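PDB 4HR6: lectin from Trichosanthes anguina, which probably binds carbohydrate as a three-chain, nontoxic seed lectin homologous to type II ribosome-inactivating proteins. Local coordinates for residues S118-I123 and L192-L197. Numbering follows the deposited sequence.
Sequences SKFRFI and LANVAL
Asn194 meets the start of helix 121-132 with both backbone and side chain. CG lies anti to the backbone N (chi1 -169°), and chi2 of 8° turns OD1 to Phe122 N, a hydrogen bond of 2.9 Å; its main-chain O accepts one from Arg121 N, also 2.9 Å. OD1 also lies beside the Phe120 ring, near the ring plane, 3.7 Å from Phe120 CB; ring and amide planes are 61° apart. Ala196 N gives Lys119 O a nearly straight hydrogen bond of 2.7 Å; this bond and that from Arg121 N to Asn194 O bracket Phe120 and Val195, whose backbones form a single beta bridge. These two side chains run side by side, Phe120 CE1 4.0 Å from Val195 CG2. Arg121 reaches across with its chain extended from CG to NE; NH1 lies 3.4 Å from Ala193 O, a weak hydrogen bond at the guanidinium edge. A water joins NH1, weakly, to Leu192 O and Val195 O, and NH2 hydrogen-bonds to Ala221 O of a neighbouring lectin chain. Asn194 ND2 hydrogen-bonds to Ile190 O. The loop after helix 189-192 thus clasps the break between helices 103-119 and 121-132: one asparagine gives acceptors to two N-H groups beginning the second helix, its buried amide bonded through both oxygen and nitrogen.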
loop_
_atom_site.group_PDB
_atom_site.type_symbol
_atom_site.label_atom_id
_atom_site.label_comp_id
_atom_site.label_asym_id
_atom_site.label_seq_id
_atom_site.Cartn_x
_atom_site.Cartn_y
_atom_site.Cartn_z
ATOM N N SER B 118 0.009 -10.850 -7.601
ATOM C CA SER B 118 -1.354 -10.794 -7.084
ATOM C C SER B 118 -1.396 -10.194 -5.679
ATOM O O SER B 118 -2.392 -9.611 -5.281
ATOM C CB SER B 118 -1.992 -12.183 -7.068
ATOM O OG SER B 118 -2.126 -12.698 -8.394
ATOM N N LYS B 119 -0.321 -10.367 -4.918
ATOM C CA LYS B 119 -0.284 -9.914 -3.534
ATOM C C LYS B 119 -0.042 -8.405 -3.433
ATOM O O LYS B 119 -0.518 -7.762 -2.485
ATOM C CB LYS B 119 0.829 -10.634 -2.784
ATOM C CG LYS B 119 0.642 -12.131 -2.605
ATOM C CD LYS B 119 1.908 -12.738 -2.011
ATOM C CE LYS B 119 1.764 -14.214 -1.733
ATOM N NZ LYS B 119 3.062 -14.782 -1.292
ATOM N N PHE B 120 0.737 -7.867 -4.380
ATOM C CA PHE B 120 1.238 -6.498 -4.313
ATOM C C PHE B 120 1.041 -5.738 -5.640
ATOM O O PHE B 120 1.528 -6.174 -6.673
ATOM C CB PHE B 120 2.727 -6.486 -3.995
ATOM C CG PHE B 120 3.075 -7.049 -2.649
ATOM C CD1 PHE B 120 2.936 -6.283 -1.504
ATOM C CD2 PHE B 120 3.540 -8.358 -2.528
ATOM C CE1 PHE B 120 3.262 -6.798 -0.261
ATOM C CE2 PHE B 120 3.863 -8.883 -1.290
ATOM C CZ PHE B 120 3.728 -8.099 -0.152
ATOM N N ARG B 121 0.362 -4.592 -5.575
ATOM C CA ARG B 121 0.205 -3.676 -6.709
ATOM C C ARG B 121 1.547 -3.224 -7.284
ATOM O O ARG B 121 1.713 -3.176 -8.493
ATOM C CB ARG B 121 -0.647 -2.468 -6.309
ATOM C CG ARG B 121 -2.116 -2.807 -6.041
ATOM C CD ARG B 121 -3.032 -1.602 -6.330
ATOM N NE ARG B 121 -4.442 -1.960 -6.227
ATOM C CZ ARG B 121 -5.161 -1.971 -5.096
ATOM N NH1 ARG B 121 -4.625 -1.619 -3.926
ATOM N NH2 ARG B 121 -6.444 -2.331 -5.134
ATOM N N PHE B 122 2.534 -2.982 -6.433
ATOM C CA PHE B 122 3.858 -2.573 -6.900
ATOM C C PHE B 122 4.508 -3.614 -7.818
ATOM O O PHE B 122 5.177 -3.265 -8.809
ATOM C CB PHE B 122 4.770 -2.281 -5.709
ATOM C CG PHE B 122 6.123 -1.805 -6.097
ATOM C CD1 PHE B 122 6.306 -0.506 -6.537
ATOM C CD2 PHE B 122 7.213 -2.647 -6.047
ATOM C CE1 PHE B 122 7.564 -0.054 -6.914
ATOM C CE2 PHE B 122 8.470 -2.208 -6.426
ATOM C CZ PHE B 122 8.648 -0.901 -6.851
ATOM N N ILE B 123 4.288 -4.892 -7.508
ATOM C CA ILE B 123 4.867 -5.967 -8.303
ATOM C C ILE B 123 4.043 -6.168 -9.564
ATOM O O ILE B 123 4.578 -6.325 -10.634
ATOM C CB ILE B 123 5.007 -7.289 -7.497
ATOM C CG1 ILE B 123 5.989 -7.085 -6.354
ATOM C CG2 ILE B 123 5.508 -8.422 -8.393
ATOM C CD1 ILE B 123 6.053 -8.258 -5.395
ATOM N N LEU B 192 -0.973 0.430 2.550
ATOM C CA LEU B 192 -2.399 0.473 2.367
ATOM C C LEU B 192 -2.829 0.411 0.900
ATOM O O LEU B 192 -3.845 -0.192 0.582
ATOM C CB LEU B 192 -2.941 1.760 3.007
ATOM C CG LEU B 192 -4.461 1.829 3.130
ATOM C CD1 LEU B 192 -4.947 0.660 3.969
ATOM C CD2 LEU B 192 -4.922 3.150 3.728
ATOM N N ALA B 193 -2.067 1.034 0.014
ATOM C CA ALA B 193 -2.414 1.044 -1.412
ATOM C C ALA B 193 -1.641 0.012 -2.216
ATOM O O ALA B 193 -1.705 0.023 -3.438
ATOM C CB ALA B 193 -2.174 2.434 -2.009
ATOM N N ASN B 194 -0.923 -0.883 -1.540
ATOM C CA ASN B 194 -0.027 -1.809 -2.210
ATOM C C ASN B 194 -0.459 -3.274 -1.993
ATOM O O ASN B 194 -0.647 -4.027 -2.949
ATOM C CB ASN B 194 1.373 -1.525 -1.700
ATOM C CG ASN B 194 2.449 -2.218 -2.492
ATOM O OD1 ASN B 194 2.204 -2.819 -3.535
ATOM N ND2 ASN B 194 3.663 -2.133 -1.987
ATOM N N VAL B 195 -0.642 -3.654 -0.726
ATOM C CA VAL B 195 -1.057 -4.986 -0.371
ATOM C C VAL B 195 -2.464 -5.232 -0.866
ATOM O O VAL B 195 -3.392 -4.560 -0.442
ATOM C CB VAL B 195 -1.027 -5.212 1.167
ATOM C CG1 VAL B 195 -1.438 -6.635 1.488
ATOM C CG2 VAL B 195 0.350 -4.944 1.723
ATOM N N ALA B 196 -2.638 -6.210 -1.742
ATOM C CA ALA B 196 -3.957 -6.462 -2.327
ATOM C C ALA B 196 -4.608 -7.678 -1.742
ATOM O O ALA B 196 -5.815 -7.810 -1.838
ATOM C CB ALA B 196 -3.873 -6.587 -3.853
ATOM N N LEU B 197 -3.812 -8.575 -1.147
ATOM C CA LEU B 197 -4.324 -9.772 -0.494
ATOM C C LEU B 197 -3.538 -9.989 0.781
ATOM O O LEU B 197 -2.332 -9.788 0.791
ATOM C CB LEU B 197 -4.137 -10.995 -1.383
ATOM C CG LEU B 197 -5.009 -11.130 -2.625
ATOM C CD1 LEU B 197 -4.571 -12.353 -3.417
ATOM C CD2 LEU B 197 -6.487 -11.205 -2.306
HETATM O O HOH W 1 -4.290 -2.149 -1.244
#